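Local coordinates for type I site-specific restriction-modification system, R (Restriction) subunit (Vibrio vulnificus, PDB 3H1T), which probably binds DNA and hydrolyses ATP as the motor-bearing part of a type I restriction subunit, with implied roles in DNA translocation and cleavage, at residues R347-Y350 and R351-N355; N528-S531 and E532-I536; Y358-S361 and L362-I366; I203-A206 and T207-K211. All coordinates share one frame; numbering follows the deposited sequence.

Contacts 1, 3 and 4 belong to the first RecA-like domain and contact 2 to the second. Contact 4 is the P-loop, expected to hold the phosphates of ATP. Contact 3 lies beside it, their centres about 8 Å apart, and strands 200-205 and 358-360 pair through a probable hydrogen bond of 2.9 Å from Tyr-360 N to Thr-204 O. Contact 1 reaches the strand of contact 4 through Tyr-350 OH, 2.9 Å from Thr-204 OG1, a probable hydrogen bond. Contact 2 comes within about 4 Å of contact 4 (nearest atoms) without touching it, consistent with the interdomain position of the nucleotide site in this superfamily.

Contact 1 (R347-Y350 and R351-N355); sequences RDTY and RYFGN
Arg-351 overlaps the side chain one turn back, with one face of its guanidinium over Arg-347 CB, which sits off-centre toward the rim, 3.2 Å from Arg-351 NH1. Arg-347 CD follows beneath the other terminal nitrogen, at 3.7 Å from Arg-351 NH2. The two guanidinium groups are turned 64° against each other, and the tail of Arg-347 leads away instead of lining up with its like-charged neighbour. Arg-351 keeps its chain extended from CG to NE, which carries NH1 back to Asp-348. There NH1 donates to OD1 at 3.1 Å in a salt bridge that lies close to the guanidinium plane and meets the carboxylate oxygen almost head-on. This pairing probably offsets part of the charge of the two arginines on the exposed flank of helix 347-352.

The buried flank differs. Tyr-350 OH is hydrogen-bonded to Thr-340 O, while Phe-353 packs on Leu-202 of the central sheet and has Tyr-352 CD1 over the centre of its ring. Backbone bonds hold the turn together: Tyr-352 N to Asp-348 O at 3.0 Å and the nearly straight Phe-353 N to Thr-349 O, also 3.0 Å. Gly-354 then leaves helical geometry with phi at 88°, a conformation that favours glycine. A positive-phi glycine just past a helix C-terminus commonly ends a helix; here it turns the chain, in the first RecA-like domain, toward edge strand 358-360.

Contact 2 (N528-S531 and E532-I536); sequences NSMS and EFKQI
Ser-529 is the N-cap: its OG accepts from Glu-532 N at 3.2 Å, while its carbonyl O takes the first helical bond, from Phe-533 N at 3.0 Å. The hydroxyl is turned between the backbone N and the carbonyl carbon (chi1 83°), which brings it under the first turn, where peptide N-H groups would otherwise lack helical acceptors. Glu-532 reaches back from that turn. With CG anti to the backbone N and the chain extended beyond it, OE1 takes a weak bond of 3.5 Å from Asn-528 N, whereas OE2 is held by Arg-525 and Gln-507.

Helix 530-537 is the helical link of a beta-alpha-beta unit between strands 518-524 and 552-556 in the second RecA-like domain. From Gln-535 onward the sequence matches motif VI of superfamily 2 helicases, which includes Arg-539. Across the domain boundary, Ser-531 OG is hydrogen-bonded to Asp-345 of the first domain and weakly to Thr-340.

The helical ladder goes on with Lys-534 N to Met-530 O, 3.1 Å and almost straight. On this flank the side chains of these same two residues touch. Met-530, present as selenomethionine, folds its bent chain across that of Lys-534, with SE 3.8 Å from CE and 3.7 Å from NZ. Lys-534 NZ forms salt bridges to Asp-567 and Asp-571. Farther round, Gln-535 CG rests 3.2 Å from Ser-531 O, while Phe-533 and Ile-536 pack on strand 518-524.

Contact 3 (Y358-S361 and L362-I366); sequences YTYS and LRQGI
Tyr-358 is joined to Gln-364 through a water: water 1 lies at the edge of the tyrosine ring, 2.9 Å from OH, and accepts from Gln-364 NE2 at 3.0 Å. The ring and the amide stand nearly perpendicular, and NE2 has a second partner in Tyr-181. Thr-359 contributes its carbonyl. A second water donates to Thr-359 O and accepts from Ser-361 N, and its bond to Gln-364 OE1 is so short that the length is doubtful. The amide is thus linked by water to Tyr-358 and, through the doubtful second bond, to Thr-359 and Ser-361.

Tyr-360 comes next, its CG anti to the backbone N (chi1 -170°), which swings the ring along the first helical turn. CE1 lies 3.6 Å from Gln-364 CG, and OH packs 3.2 Å from Gly-365 CA; that hydroxyl is bonded to Asp-368. Strand 358-360 is the outermost strand at one end of the parallel sheet of the first RecA-like domain, and segment 362-366 of helix 362-368 leaves it at 57°. Another tyrosine, Tyr-182, stacks on the Tyr-360 ring.

Ser-361 starts the helix as its N-cap: OG accepts from Gln-364 N at 3.0 Å, and the carbonyl O receives Gly-365 N at 3.1 Å, from above the carbonyl plane. Arg-363 curls back at chi3 until NH1 is 2.9 Å from Ser-361 OG, a close approach whose angle is poor for a hydrogen bond.

Contact 4 (I203-A206 and T207-K211); sequences ITMA and TGTGK
Hydrogen bonding across this contact converges on Ala-206 O. Thr-209 OG1 donates to it at 2.5 Å, a very short bond whose exact length is doubtful, and Thr-209 N adds a weak, bent one at 3.3 Å. The side-chain torsion explains the first: OG1 stands between the backbone N and the carbonyl carbon (chi1 52°), facing back across the loop. The weak backbone bond closes a type II beta turn from Ala-206 to Thr-209, and the hydroxyl bond reinforces it. Gly-208 and Gly-210 each have positive phi, where any side chain would press on the preceding carbonyl, and Gly-210 is the N-cap of helix 211-224.

Packing of the strand end against the loop is carried by Met-205, present as selenomethionine. Its side chain and that of Lys-211 slide past each other in opposite directions, with Met-205 CB 3.9 Å from Lys-211 CG and SE 4.0 Å from Lys-211 CA. Bent at chi3, the chain brings CE to 3.7 Å from Thr-209 O, a carbonyl that accepts from Tyr-182 OH. Thr-209 CG2 lies 4.2 Å from Ala-206 CB.

The lysine meets the strand end through its methylene: Lys-211 CE lies a tight 3.0 Å from Met-205 O, with NZ 4.2 Å from that oxygen. The sequence ATGTGK and the strand-loop-helix path identify a P-loop (Walker A, helicase motif I), in which this lysine normally meets the phosphates of ATP. The loop's own carbonyl and glycines thus help to set its path, while Lys-211 NZ is not tied to the carbonyls of Met-205 or Ala-206, consistent with a role at the phosphates.

Contact 1 (R347-Y350 and R351-N355)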
loop_
_atom_site.group_PDB
_atom_site.type_symbol
_atom_site.label_atom_id
_atom_site.label_comp_id
_atom_site.label_asym_id
_atom_site.label_seq_id
_atom_site.Cartn_x
_atom_site.Cartn_y
_atom_site.Cartn_z
ATOM N N ARG A 347 9.445 11.996 -11.508
ATOM C CA ARG A 347 10.222 13.101 -10.924
ATOM C C ARG A 347 9.577 14.410 -10.428
ATOM O O ARG A 347 9.913 14.870 -9.316
ATOM C CB ARG A 347 11.366 13.401 -11.860
ATOM C CG ARG A 347 12.034 12.110 -12.299
ATOM C CD ARG A 347 13.498 12.308 -12.492
ATOM N NE ARG A 347 14.047 11.352 -13.448
ATOM C CZ ARG A 347 14.475 10.125 -13.150
ATOM N NH1 ARG A 347 14.424 9.660 -11.901
ATOM N NH2 ARG A 347 14.990 9.367 -14.110
ATOM N N ASP A 348 8.671 15.013 -11.201
ATOM C CA ASP A 348 8.070 16.266 -10.723
ATOM C C ASP A 348 7.347 16.116 -9.382
ATOM O O ASP A 348 7.290 17.062 -8.579
ATOM C CB ASP A 348 7.125 16.861 -11.767
ATOM C CG ASP A 348 7.872 17.471 -12.946
ATOM O OD1 ASP A 348 9.121 17.589 -12.861
ATOM O OD2 ASP A 348 7.207 17.846 -13.945
ATOM N N THR A 349 6.795 14.939 -9.133
ATOM C CA THR A 349 6.117 14.713 -7.876
ATOM C C THR A 349 7.102 14.719 -6.728
ATOM O O THR A 349 6.851 15.341 -5.699
ATOM C CB THR A 349 5.372 13.381 -7.886
ATOM O OG1 THR A 349 4.179 13.543 -8.654
ATOM C CG2 THR A 349 5.005 12.957 -6.465
ATOM N N TYR A 350 8.225 14.027 -6.902
ATOM C CA TYR A 350 9.240 13.966 -5.860
ATOM C C TYR A 350 10.010 15.263 -5.727
ATOM O O TYR A 350 10.698 15.476 -4.730
ATOM C CB TYR A 350 10.178 12.792 -6.112
ATOM C CG TYR A 350 9.501 11.460 -5.846
ATOM C CD1 TYR A 350 8.449 11.010 -6.657
ATOM C CD2 TYR A 350 9.841 10.696 -4.727
ATOM C CE1 TYR A 350 7.753 9.837 -6.352
ATOM C CE2 TYR A 350 9.148 9.538 -4.412
ATOM C CZ TYR A 350 8.107 9.111 -5.221
ATOM O OH TYR A 350 7.419 7.978 -4.869
ATOM N N ARG A 351 9.884 16.132 -6.731
ATOM C CA ARG A 351 10.541 17.439 -6.717
ATOM C C ARG A 351 9.681 18.432 -5.944
ATOM O O ARG A 351 10.182 19.245 -5.175
ATOM C CB ARG A 351 10.758 17.944 -8.147
ATOM C CG ARG A 351 11.938 17.299 -8.856
ATOM C CD ARG A 351 11.918 17.525 -10.359
ATOM N NE ARG A 351 13.087 16.961 -11.019
ATOM C CZ ARG A 351 13.065 16.411 -12.228
ATOM N NH1 ARG A 351 11.918 16.357 -12.902
ATOM N NH2 ARG A 351 14.185 15.913 -12.764
ATOM N N TYR A 352 8.376 18.366 -6.150
ATOM C CA TYR A 352 7.473 19.265 -5.450
ATOM C C TYR A 352 7.303 18.895 -3.976
ATOM O O TYR A 352 7.425 19.753 -3.108
ATOM C CB TYR A 352 6.112 19.291 -6.150
ATOM C CG TYR A 352 5.127 20.268 -5.557
ATOM C CD1 TYR A 352 4.320 19.910 -4.475
ATOM C CD2 TYR A 352 5.005 21.560 -6.073
ATOM C CE1 TYR A 352 3.414 20.823 -3.920
ATOM C CE2 TYR A 352 4.111 22.480 -5.530
ATOM C CZ TYR A 352 3.323 22.114 -4.456
ATOM O OH TYR A 352 2.476 23.052 -3.906
ATOM N N PHE A 353 7.048 17.618 -3.681
ATOM C CA PHE A 353 6.856 17.193 -2.294
ATOM C C PHE A 353 8.134 16.757 -1.595
ATOM O O PHE A 353 8.172 16.662 -0.375
ATOM C CB PHE A 353 5.824 16.063 -2.217
ATOM C CG PHE A 353 4.438 16.481 -2.601
ATOM C CD1 PHE A 353 3.643 17.217 -1.720
ATOM C CD2 PHE A 353 3.909 16.121 -3.841
ATOM C CE1 PHE A 353 2.332 17.584 -2.071
ATOM C CE2 PHE A 353 2.607 16.484 -4.203
ATOM C CZ PHE A 353 1.816 17.217 -3.313
ATOM N N GLY A 354 9.178 16.488 -2.364
ATOM C CA GLY A 354 10.428 16.070 -1.762
ATOM C C GLY A 354 10.484 14.569 -1.559
ATOM O O GLY A 354 9.564 13.851 -1.947
ATOM N N ASN A 355 11.558 14.077 -0.954
ATOM C CA ASN A 355 11.668 12.651 -0.734
ATOM C C ASN A 355 10.676 12.159 0.302
ATOM O O ASN A 355 10.408 12.831 1.300
ATOM C CB ASN A 355 13.085 12.281 -0.337
ATOM C CG ASN A 355 14.045 12.394 -1.497
ATOM O OD1 ASN A 355 13.707 12.039 -2.636
ATOM N ND2 ASN A 355 15.252 12.868 -1.220
#

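Contact 2 (N528-S531 and E532-I536)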
loop_
_atom_site.group_PDB
_atom_site.type_symbol
_atom_site.label_atom_id
_atom_site.label_comp_id
_atom_site.label_asym_id
_atom_site.label_seq_id
_atom_site.Cartn_x
_atom_site.Cartn_y
_atom_site.Cartn_z
ATOM N N ASN A 528 2.722 3.083 -21.719
ATOM C CA ASN A 528 3.676 4.144 -21.977
ATOM C C ASN A 528 4.344 4.754 -20.754
ATOM O O ASN A 528 5.120 5.703 -20.891
ATOM C CB ASN A 528 3.038 5.261 -22.817
ATOM C CG ASN A 528 4.066 5.991 -23.696
ATOM O OD1 ASN A 528 4.784 6.892 -23.238
ATOM N ND2 ASN A 528 4.148 5.587 -24.961
ATOM N N SER A 529 4.068 4.221 -19.565
ATOM C CA SER A 529 4.701 4.752 -18.355
ATOM C C SER A 529 4.774 3.761 -17.191
ATOM O O SER A 529 3.966 2.843 -17.081
ATOM C CB SER A 529 4.001 6.045 -17.903
ATOM O OG SER A 529 2.837 5.788 -17.136
HETATM N N MSE A 530 5.763 3.956 -16.323
HETATM C CA MSE A 530 5.956 3.095 -15.160
HETATM C C MSE A 530 4.767 3.181 -14.196
HETATM O O MSE A 530 4.363 2.176 -13.615
HETATM C CB MSE A 530 7.252 3.482 -14.435
HETATM C CG MSE A 530 7.541 2.692 -13.156
HETATM SE SE MSE A 530 7.806 0.767 -13.380
HETATM C CE MSE A 530 9.674 0.784 -13.880
ATOM N N SER A 531 4.218 4.381 -14.018
ATOM C CA SER A 531 3.068 4.580 -13.134
ATOM C C SER A 531 1.876 3.772 -13.623
ATOM O O SER A 531 1.189 3.137 -12.831
ATOM C CB SER A 531 2.684 6.064 -13.049
ATOM O OG SER A 531 3.656 6.802 -12.314
ATOM N N GLU A 532 1.651 3.781 -14.936
ATOM C CA GLU A 532 0.538 3.042 -15.532
ATOM C C GLU A 532 0.755 1.552 -15.385
ATOM O O GLU A 532 -0.171 0.825 -15.090
ATOM C CB GLU A 532 0.370 3.381 -17.022
ATOM C CG GLU A 532 -0.685 2.523 -17.732
ATOM C CD GLU A 532 -1.094 3.048 -19.107
ATOM O OE1 GLU A 532 -0.317 2.925 -20.081
ATOM O OE2 GLU A 532 -2.210 3.592 -19.211
ATOM N N PHE A 533 1.985 1.103 -15.589
ATOM C CA PHE A 533 2.279 -0.313 -15.468
ATOM C C PHE A 533 1.925 -0.827 -14.070
ATOM O O PHE A 533 1.242 -1.839 -13.917
ATOM C CB PHE A 533 3.762 -0.583 -15.750
ATOM C CG PHE A 533 4.133 -2.032 -15.664
ATOM C CD1 PHE A 533 3.893 -2.893 -16.733
ATOM C CD2 PHE A 533 4.714 -2.545 -14.501
ATOM C CE1 PHE A 533 4.230 -4.259 -16.644
ATOM C CE2 PHE A 533 5.058 -3.898 -14.399
ATOM C CZ PHE A 533 4.815 -4.760 -15.475
ATOM N N LYS A 534 2.403 -0.115 -13.056
ATOM C CA LYS A 534 2.155 -0.497 -11.673
ATOM C C LYS A 534 0.687 -0.440 -11.273
ATOM O O LYS A 534 0.257 -1.165 -10.376
ATOM C CB LYS A 534 2.978 0.373 -10.725
ATOM C CG LYS A 534 4.479 0.114 -10.820
ATOM C CD LYS A 534 5.212 0.515 -9.549
ATOM C CE LYS A 534 6.737 0.529 -9.754
ATOM N NZ LYS A 534 7.356 -0.806 -10.051
ATOM N N GLN A 535 -0.075 0.434 -11.921
ATOM C CA GLN A 535 -1.497 0.550 -11.646
ATOM C C GLN A 535 -2.180 -0.683 -12.224
ATOM O O GLN A 535 -3.095 -1.246 -11.617
ATOM C CB GLN A 535 -2.078 1.806 -12.298
ATOM C CG GLN A 535 -1.775 3.103 -11.569
ATOM C CD GLN A 535 -2.281 4.316 -12.327
ATOM O OE1 GLN A 535 -2.063 5.459 -11.922
ATOM N NE2 GLN A 535 -2.970 4.072 -13.435
ATOM N N ILE A 536 -1.728 -1.104 -13.400
ATOM C CA ILE A 536 -2.298 -2.265 -14.052
ATOM C C ILE A 536 -2.025 -3.483 -13.188
ATOM O O ILE A 536 -2.957 -4.204 -12.807
ATOM C CB ILE A 536 -1.719 -2.439 -15.475
ATOM C CG1 ILE A 536 -2.308 -1.362 -16.398
ATOM C CG2 ILE A 536 -2.044 -3.811 -16.021
ATOM C CD1 ILE A 536 -1.688 -1.313 -17.775
#

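Contact 3 (Y358-S361 and L362-I366)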
loop_
_atom_site.group_PDB
_atom_site.type_symbol
_atom_site.label_atom_id
_atom_site.label_comp_id
_atom_site.label_asym_id
_atom_site.label_seq_id
_atom_site.Cartn_x
_atom_site.Cartn_y
_atom_site.Cartn_z
ATOM N N TYR A 358 8.222 7.981 4.218
ATOM C CA TYR A 358 8.049 6.550 4.374
ATOM C C TYR A 358 7.625 5.918 3.049
ATOM O O TYR A 358 6.899 6.530 2.258
ATOM C CB TYR A 358 6.997 6.250 5.448
ATOM C CG TYR A 358 6.842 4.780 5.756
ATOM C CD1 TYR A 358 7.920 4.032 6.224
ATOM C CD2 TYR A 358 5.628 4.131 5.570
ATOM C CE1 TYR A 358 7.786 2.672 6.510
ATOM C CE2 TYR A 358 5.482 2.770 5.844
ATOM C CZ TYR A 358 6.564 2.047 6.318
ATOM O OH TYR A 358 6.422 0.715 6.617
ATOM N N THR A 359 8.106 4.700 2.815
ATOM C CA THR A 359 7.775 3.945 1.621
ATOM C C THR A 359 7.388 2.520 2.003
ATOM O O THR A 359 8.143 1.829 2.677
ATOM C CB THR A 359 8.975 3.819 0.634
ATOM O OG1 THR A 359 9.321 5.100 0.101
ATOM C CG2 THR A 359 8.604 2.889 -0.513
ATOM N N TYR A 360 6.199 2.086 1.591
ATOM C CA TYR A 360 5.756 0.716 1.832
ATOM C C TYR A 360 5.557 0.147 0.439
ATOM O O TYR A 360 4.547 0.423 -0.204
ATOM C CB TYR A 360 4.440 0.657 2.618
ATOM C CG TYR A 360 4.114 -0.752 3.083
ATOM C CD1 TYR A 360 4.910 -1.397 4.032
ATOM C CD2 TYR A 360 3.056 -1.469 2.525
ATOM C CE1 TYR A 360 4.655 -2.725 4.414
ATOM C CE2 TYR A 360 2.797 -2.789 2.897
ATOM C CZ TYR A 360 3.601 -3.413 3.839
ATOM O OH TYR A 360 3.363 -4.721 4.189
ATOM N N SER A 361 6.514 -0.657 -0.023
ATOM C CA SER A 361 6.483 -1.232 -1.365
ATOM C C SER A 361 5.580 -2.432 -1.572
ATOM O O SER A 361 4.956 -2.933 -0.645
ATOM C CB SER A 361 7.900 -1.608 -1.806
ATOM O OG SER A 361 8.398 -2.725 -1.096
ATOM N N LEU A 362 5.524 -2.875 -2.823
ATOM C CA LEU A 362 4.747 -4.046 -3.196
ATOM C C LEU A 362 5.525 -5.227 -2.638
ATOM O O LEU A 362 4.958 -6.206 -2.162
ATOM C CB LEU A 362 4.646 -4.138 -4.722
ATOM C CG LEU A 362 4.080 -5.432 -5.312
ATOM C CD1 LEU A 362 2.765 -5.764 -4.648
ATOM C CD2 LEU A 362 3.890 -5.273 -6.815
ATOM N N ARG A 363 6.846 -5.102 -2.719
ATOM C CA ARG A 363 7.789 -6.093 -2.230
ATOM C C ARG A 363 7.548 -6.373 -0.745
ATOM O O ARG A 363 7.439 -7.518 -0.337
ATOM C CB ARG A 363 9.211 -5.565 -2.443
ATOM C CG ARG A 363 10.318 -6.569 -2.214
ATOM C CD ARG A 363 11.706 -5.982 -2.442
ATOM N NE ARG A 363 12.327 -5.442 -1.232
ATOM C CZ ARG A 363 12.098 -4.232 -0.720
ATOM N NH1 ARG A 363 11.251 -3.391 -1.303
ATOM N NH2 ARG A 363 12.729 -3.855 0.384
ATOM N N GLN A 364 7.470 -5.323 0.064
ATOM C CA GLN A 364 7.241 -5.493 1.496
ATOM C C GLN A 364 5.838 -6.043 1.754
ATOM O O GLN A 364 5.667 -6.935 2.580
ATOM C CB GLN A 364 7.422 -4.163 2.237
ATOM C CG GLN A 364 7.784 -4.339 3.693
ATOM C CD GLN A 364 8.412 -3.101 4.309
ATOM O OE1 GLN A 364 9.071 -2.316 3.627
ATOM N NE2 GLN A 364 8.227 -2.934 5.613
ATOM N N GLY A 365 4.843 -5.507 1.052
ATOM C CA GLY A 365 3.487 -5.989 1.208
ATOM C C GLY A 365 3.382 -7.483 0.944
ATOM O O GLY A 365 2.768 -8.215 1.730
ATOM N N ILE A 366 3.974 -7.961 -0.142
ATOM C CA ILE A 366 3.915 -9.390 -0.428
ATOM C C ILE A 366 4.638 -10.161 0.666
ATOM O O ILE A 366 4.156 -11.185 1.135
ATOM C CB ILE A 366 4.599 -9.790 -1.769
ATOM C CG1 ILE A 366 3.903 -9.126 -2.957
ATOM C CG2 ILE A 366 4.512 -11.305 -1.950
ATOM C CD1 ILE A 366 4.652 -9.321 -4.252
HETATM O O HOH W 1 8.915 -0.525 7.284
HETATM O O HOH W 2 9.207 -0.864 1.563
#

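Contact 4 (I203-A206 and T207-K211)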
loop_
_atom_site.group_PDB
_atom_site.type_symbol
_atom_site.label_atom_id
_atom_site.label_comp_id
_atom_site.label_asym_id
_atom_site.label_seq_id
_atom_site.Cartn_x
_atom_site.Cartn_y
_atom_site.Cartn_z
ATOM N N ILE A 203 4.386 10.498 0.914
ATOM C CA ILE A 203 4.264 9.136 1.420
ATOM C C ILE A 203 4.013 8.227 0.229
ATOM O O ILE A 203 3.106 8.477 -0.555
ATOM C CB ILE A 203 3.064 8.977 2.359
ATOM C CG1 ILE A 203 3.118 10.029 3.460
ATOM C CG2 ILE A 203 3.069 7.589 2.953
ATOM C CD1 ILE A 203 1.847 10.143 4.257
ATOM N N THR A 204 4.818 7.183 0.086
ATOM C CA THR A 204 4.643 6.240 -1.006
ATOM C C THR A 204 4.167 4.908 -0.441
ATOM O O THR A 204 4.818 4.305 0.415
ATOM C CB THR A 204 5.954 6.005 -1.777
ATOM O OG1 THR A 204 6.494 7.261 -2.189
ATOM C CG2 THR A 204 5.694 5.143 -3.008
HETATM N N MSE A 205 3.014 4.463 -0.916
HETATM C CA MSE A 205 2.441 3.206 -0.470
HETATM C C MSE A 205 1.881 2.463 -1.676
HETATM O O MSE A 205 1.156 3.041 -2.483
HETATM C CB MSE A 205 1.317 3.456 0.539
HETATM C CG MSE A 205 1.750 3.926 1.933
HETATM SE SE MSE A 205 0.214 4.297 3.089
HETATM C CE MSE A 205 -0.066 2.529 3.786
ATOM N N ALA A 206 2.225 1.188 -1.803
ATOM C CA ALA A 206 1.734 0.376 -2.904
ATOM C C ALA A 206 0.205 0.357 -2.854
ATOM O O ALA A 206 -0.397 0.361 -1.778
ATOM C CB ALA A 206 2.285 -1.028 -2.793
ATOM N N THR A 207 -0.423 0.356 -4.023
ATOM C CA THR A 207 -1.873 0.345 -4.086
ATOM C C THR A 207 -2.473 -0.846 -3.337
ATOM O O THR A 207 -1.996 -1.979 -3.451
ATOM C CB THR A 207 -2.353 0.343 -5.555
ATOM O OG1 THR A 207 -3.747 0.024 -5.607
ATOM C CG2 THR A 207 -1.591 -0.662 -6.366
ATOM N N GLY A 208 -3.511 -0.580 -2.556
ATOM C CA GLY A 208 -4.155 -1.641 -1.808
ATOM C C GLY A 208 -3.553 -1.879 -0.441
ATOM O O GLY A 208 -3.766 -2.926 0.155
ATOM N N THR A 209 -2.813 -0.911 0.076
ATOM C CA THR A 209 -2.210 -1.082 1.386
ATOM C C THR A 209 -2.817 -0.213 2.492
ATOM O O THR A 209 -2.404 -0.310 3.644
ATOM C CB THR A 209 -0.669 -0.864 1.328
ATOM O OG1 THR A 209 -0.361 0.391 0.702
ATOM C CG2 THR A 209 -0.027 -1.967 0.534
ATOM N N GLY A 210 -3.784 0.637 2.152
ATOM C CA GLY A 210 -4.431 1.463 3.159
ATOM C C GLY A 210 -4.131 2.946 3.215
ATOM O O GLY A 210 -4.116 3.533 4.300
ATOM N N LYS A 211 -3.919 3.567 2.065
ATOM C CA LYS A 211 -3.624 4.987 2.027
ATOM C C LYS A 211 -4.736 5.792 2.702
ATOM O O LYS A 211 -4.468 6.793 3.361
ATOM C CB LYS A 211 -3.401 5.438 0.567
ATOM C CG LYS A 211 -2.326 4.630 -0.161
ATOM C CD LYS A 211 -2.072 5.153 -1.575
ATOM C CE LYS A 211 -1.692 4.042 -2.560
ATOM N NZ LYS A 211 -2.812 3.764 -3.515
#